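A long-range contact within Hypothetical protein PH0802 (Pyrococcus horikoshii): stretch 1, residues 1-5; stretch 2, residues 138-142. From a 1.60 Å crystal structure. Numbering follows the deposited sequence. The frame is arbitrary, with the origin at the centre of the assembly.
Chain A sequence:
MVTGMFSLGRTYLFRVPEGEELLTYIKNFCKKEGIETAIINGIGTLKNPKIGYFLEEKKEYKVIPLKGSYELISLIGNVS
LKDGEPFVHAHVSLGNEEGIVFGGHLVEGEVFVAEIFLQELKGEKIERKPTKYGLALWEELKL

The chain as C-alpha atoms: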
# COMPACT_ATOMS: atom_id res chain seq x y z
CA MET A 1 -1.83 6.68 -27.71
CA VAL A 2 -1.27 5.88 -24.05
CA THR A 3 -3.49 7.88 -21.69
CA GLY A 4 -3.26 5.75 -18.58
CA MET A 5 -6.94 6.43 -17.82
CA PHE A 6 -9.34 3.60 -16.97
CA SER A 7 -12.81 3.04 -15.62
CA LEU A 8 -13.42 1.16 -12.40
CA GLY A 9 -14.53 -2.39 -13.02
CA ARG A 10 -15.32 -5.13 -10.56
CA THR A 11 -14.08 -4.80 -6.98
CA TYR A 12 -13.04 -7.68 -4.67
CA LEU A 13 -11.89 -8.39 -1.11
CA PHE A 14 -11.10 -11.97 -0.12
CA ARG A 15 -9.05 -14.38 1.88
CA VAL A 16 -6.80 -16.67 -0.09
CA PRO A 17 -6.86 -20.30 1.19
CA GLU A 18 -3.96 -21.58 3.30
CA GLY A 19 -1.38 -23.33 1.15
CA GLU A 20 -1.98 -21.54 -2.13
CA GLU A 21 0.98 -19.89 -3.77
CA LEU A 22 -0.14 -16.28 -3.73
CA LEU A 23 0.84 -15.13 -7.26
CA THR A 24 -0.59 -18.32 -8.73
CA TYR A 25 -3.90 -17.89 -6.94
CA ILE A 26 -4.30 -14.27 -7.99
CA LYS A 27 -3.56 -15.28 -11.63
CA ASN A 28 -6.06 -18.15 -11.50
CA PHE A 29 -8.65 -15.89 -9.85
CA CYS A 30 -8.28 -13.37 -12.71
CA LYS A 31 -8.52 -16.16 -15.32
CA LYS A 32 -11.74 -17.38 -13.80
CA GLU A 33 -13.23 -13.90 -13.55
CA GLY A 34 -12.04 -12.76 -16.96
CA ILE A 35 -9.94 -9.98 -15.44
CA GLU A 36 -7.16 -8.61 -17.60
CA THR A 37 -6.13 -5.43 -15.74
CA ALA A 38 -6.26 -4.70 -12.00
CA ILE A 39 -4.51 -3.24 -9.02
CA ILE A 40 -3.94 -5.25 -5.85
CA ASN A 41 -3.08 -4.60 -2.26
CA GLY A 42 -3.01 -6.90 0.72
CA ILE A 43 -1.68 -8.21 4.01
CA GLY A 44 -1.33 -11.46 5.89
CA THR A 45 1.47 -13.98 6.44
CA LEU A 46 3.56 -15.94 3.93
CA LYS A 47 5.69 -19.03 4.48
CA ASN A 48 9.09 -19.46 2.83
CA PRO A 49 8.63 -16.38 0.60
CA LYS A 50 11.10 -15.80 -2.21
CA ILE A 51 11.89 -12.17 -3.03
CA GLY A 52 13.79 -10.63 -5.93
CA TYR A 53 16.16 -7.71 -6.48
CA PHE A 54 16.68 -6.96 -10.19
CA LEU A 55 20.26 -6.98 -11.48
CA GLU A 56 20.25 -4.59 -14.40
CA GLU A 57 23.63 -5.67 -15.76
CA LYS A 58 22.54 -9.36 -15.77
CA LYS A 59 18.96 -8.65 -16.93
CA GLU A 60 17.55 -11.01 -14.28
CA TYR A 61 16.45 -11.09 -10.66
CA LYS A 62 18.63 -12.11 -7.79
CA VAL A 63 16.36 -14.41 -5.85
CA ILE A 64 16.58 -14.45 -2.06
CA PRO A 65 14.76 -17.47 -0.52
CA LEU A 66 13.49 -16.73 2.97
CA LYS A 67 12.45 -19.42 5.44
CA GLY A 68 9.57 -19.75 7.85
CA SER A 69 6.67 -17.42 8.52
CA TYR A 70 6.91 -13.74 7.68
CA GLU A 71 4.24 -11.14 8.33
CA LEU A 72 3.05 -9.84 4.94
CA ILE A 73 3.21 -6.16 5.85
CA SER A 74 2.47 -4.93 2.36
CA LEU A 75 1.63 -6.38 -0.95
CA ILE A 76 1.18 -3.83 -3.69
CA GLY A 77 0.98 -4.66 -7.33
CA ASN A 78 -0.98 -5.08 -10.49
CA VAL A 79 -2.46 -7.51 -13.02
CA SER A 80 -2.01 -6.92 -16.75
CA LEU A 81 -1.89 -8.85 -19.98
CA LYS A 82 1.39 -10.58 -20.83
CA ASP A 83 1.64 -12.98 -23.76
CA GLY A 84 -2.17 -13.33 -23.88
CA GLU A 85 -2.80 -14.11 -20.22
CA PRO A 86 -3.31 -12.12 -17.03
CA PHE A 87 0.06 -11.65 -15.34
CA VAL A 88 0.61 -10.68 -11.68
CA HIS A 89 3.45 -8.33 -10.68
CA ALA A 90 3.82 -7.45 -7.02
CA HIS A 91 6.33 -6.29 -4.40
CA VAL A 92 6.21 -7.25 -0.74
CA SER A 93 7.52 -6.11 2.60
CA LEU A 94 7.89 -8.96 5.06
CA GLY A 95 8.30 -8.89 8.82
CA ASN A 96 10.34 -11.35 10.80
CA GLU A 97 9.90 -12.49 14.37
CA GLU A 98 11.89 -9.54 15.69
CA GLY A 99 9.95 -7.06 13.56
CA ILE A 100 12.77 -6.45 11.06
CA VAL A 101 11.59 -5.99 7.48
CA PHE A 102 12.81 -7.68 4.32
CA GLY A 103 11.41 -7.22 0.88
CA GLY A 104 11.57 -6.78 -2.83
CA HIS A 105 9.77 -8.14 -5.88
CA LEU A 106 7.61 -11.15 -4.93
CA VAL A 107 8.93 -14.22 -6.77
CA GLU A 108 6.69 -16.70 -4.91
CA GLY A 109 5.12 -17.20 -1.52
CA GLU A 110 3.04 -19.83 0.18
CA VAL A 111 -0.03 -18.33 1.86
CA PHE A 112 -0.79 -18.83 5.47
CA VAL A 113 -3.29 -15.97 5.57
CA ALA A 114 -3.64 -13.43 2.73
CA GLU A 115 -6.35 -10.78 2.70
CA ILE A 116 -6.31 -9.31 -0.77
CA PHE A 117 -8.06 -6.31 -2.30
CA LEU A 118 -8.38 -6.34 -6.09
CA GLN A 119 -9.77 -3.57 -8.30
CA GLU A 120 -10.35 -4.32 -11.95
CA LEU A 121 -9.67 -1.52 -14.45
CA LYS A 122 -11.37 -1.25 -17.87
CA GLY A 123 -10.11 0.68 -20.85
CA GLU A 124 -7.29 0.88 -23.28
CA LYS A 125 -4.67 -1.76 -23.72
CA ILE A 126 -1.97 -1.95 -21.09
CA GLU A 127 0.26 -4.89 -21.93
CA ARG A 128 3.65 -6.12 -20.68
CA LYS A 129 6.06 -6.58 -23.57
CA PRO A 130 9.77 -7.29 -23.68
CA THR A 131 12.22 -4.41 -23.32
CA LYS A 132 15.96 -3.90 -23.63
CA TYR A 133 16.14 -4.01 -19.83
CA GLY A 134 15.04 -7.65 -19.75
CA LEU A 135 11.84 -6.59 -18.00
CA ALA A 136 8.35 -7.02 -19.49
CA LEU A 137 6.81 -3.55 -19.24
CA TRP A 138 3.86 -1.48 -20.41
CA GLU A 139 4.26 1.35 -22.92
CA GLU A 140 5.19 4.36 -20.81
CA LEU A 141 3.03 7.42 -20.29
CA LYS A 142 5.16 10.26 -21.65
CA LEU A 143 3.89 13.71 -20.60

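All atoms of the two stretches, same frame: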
# COMPACT_ATOMS: atom_id res chain seq x y z
N MET A 1 -2.65 5.87 -28.64
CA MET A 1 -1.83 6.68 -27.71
C MET A 1 -2.12 6.25 -26.27
O MET A 1 -3.29 6.13 -25.91
CB MET A 1 -1.92 8.17 -27.96
CG MET A 1 -2.50 9.11 -26.97
SD MET A 1 -2.37 10.84 -27.21
CE MET A 1 -3.66 11.42 -26.08
N VAL A 2 -1.09 6.22 -25.46
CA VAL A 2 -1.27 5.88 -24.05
C VAL A 2 -1.88 7.07 -23.31
O VAL A 2 -1.37 8.18 -23.39
CB VAL A 2 0.08 5.47 -23.44
CG1 VAL A 2 -0.06 5.16 -21.95
CG2 VAL A 2 0.63 4.27 -24.18
N THR A 3 -2.98 6.86 -22.61
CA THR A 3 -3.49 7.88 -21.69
C THR A 3 -3.38 7.49 -20.23
O THR A 3 -3.44 8.35 -19.39
CB THR A 3 -4.95 8.23 -21.97
OG1 THR A 3 -5.83 7.16 -21.57
CG2 THR A 3 -5.20 8.40 -23.47
N GLY A 4 -3.31 6.20 -19.94
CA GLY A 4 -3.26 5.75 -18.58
C GLY A 4 -4.57 5.83 -17.83
O GLY A 4 -4.59 5.52 -16.64
N MET A 5 -5.67 6.23 -18.50
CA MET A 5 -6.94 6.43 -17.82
C MET A 5 -7.87 5.23 -18.06
O MET A 5 -8.01 4.72 -19.20
CB MET A 5 -7.60 7.76 -18.23
CG MET A 5 -8.95 7.96 -17.57
SD MET A 5 -9.87 9.48 -17.97
CE MET A 5 -9.11 10.22 -17.50
N TRP A 138 4.86 -2.20 -19.63
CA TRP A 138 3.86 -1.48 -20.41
C TRP A 138 4.53 -0.36 -21.21
O TRP A 138 5.60 0.11 -20.84
CB TRP A 138 2.86 -0.78 -19.47
CG TRP A 138 2.27 -1.67 -18.41
CD1 TRP A 138 1.99 -2.99 -18.49
CD2 TRP A 138 1.92 -1.26 -17.09
NE1 TRP A 138 1.48 -3.44 -17.30
CE2 TRP A 138 1.42 -2.39 -16.42
CE3 TRP A 138 1.96 -0.05 -16.42
CZ2 TRP A 138 0.98 -2.33 -15.10
CZ3 TRP A 138 1.56 0.00 -15.10
CH2 TRP A 138 1.05 -1.13 -14.46
N GLU A 139 3.79 0.16 -22.18
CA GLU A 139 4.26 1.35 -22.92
C GLU A 139 4.13 2.48 -21.91
O GLU A 139 3.11 2.58 -21.21
CB GLU A 139 3.40 1.59 -24.16
CG GLU A 139 3.93 2.73 -25.00
CD GLU A 139 3.06 3.05 -26.21
OE1 GLU A 139 3.23 4.15 -26.77
OE2 GLU A 139 2.18 2.22 -26.54
N GLU A 140 5.18 3.28 -21.78
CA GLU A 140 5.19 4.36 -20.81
C GLU A 140 4.22 5.46 -21.16
O GLU A 140 3.82 5.64 -22.34
CB GLU A 140 6.60 4.93 -20.72
CG GLU A 140 7.02 5.77 -21.93
CD GLU A 140 8.50 6.08 -21.93
OE1 GLU A 140 8.91 7.01 -22.65
OE2 GLU A 140 9.26 5.41 -21.21
N LEU A 141 3.89 6.25 -20.13
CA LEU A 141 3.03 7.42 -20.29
C LEU A 141 3.97 8.63 -20.30
O LEU A 141 4.48 9.07 -19.28
CB LEU A 141 1.96 7.53 -19.20
CG LEU A 141 1.07 8.77 -19.24
CD1 LEU A 141 0.29 8.81 -20.53
CD2 LEU A 141 0.12 8.81 -18.08
N LYS A 142 4.22 9.15 -21.50
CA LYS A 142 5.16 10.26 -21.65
C LYS A 142 4.33 11.53 -21.63
O LYS A 142 3.42 11.69 -22.44
CB LYS A 142 5.89 10.13 -23.00
CG LYS A 142 6.93 11.23 -23.23
CD LYS A 142 8.26 10.86 -22.63
CE LYS A 142 9.39 11.76 -23.11
NZ LYS A 142 10.54 11.52 -22.17

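The two ends of the chain meet here, with touching residues at least 137 positions apart in sequence, yet no hydrogen bond joins them: the contact rests on van der Waals packing alone and buries 226 Å² in total. Neither stretch is a regular helix or strand, and the backbones come closest at V2 and L141, whose CA atoms lie 5.9 Å apart. V2 is the centre of the contact. Its CA-to-CB bond points toward the C-terminal stretch, and with chi1 in the t well V2 CG2 faces the side chain of E139 and V2 CG1 that of L141, while both methyls also lie near E140 O. V2 CG2 lies 3.4 Å from E139 CD, so the methyl rests against the carboxylate carbon of a glutamate whose side chain is extended, with chi1 and chi2 both t. V2 CG1 packs on L141 CD1 at 3.9 Å, the one apolar side-chain pair across the interface. Between these two, V2 CB sits 3.9 Å from E140 O; the CA-to-CB bond of E140 points away, and only its backbone takes part. L141 starts sideways from its CA, but its t, p rotamer brings the branched end over to the N-terminal stretch. There L141 CD1 approaches V2 O at 3.4 Å and L141 CD2 lies 3.8 Å from T3 O, so the leucine methyls pack on backbone carbonyls as well as on the valine side chain. The CA-to-CB bond of T3 points away, and its hydroxyl accepts a hydrogen bond within the stretch: M5 N donates to T3 OG1 at 3.2 Å, with a nearly straight N-H...O angle of 166°, which links the T3 side chain to the M5 backbone, spanning G4. At G4 phi is 74°, a value that favours glycine by itself, and an ideal CB there would come within 3.2 Å of L141 CD2, a tight fit.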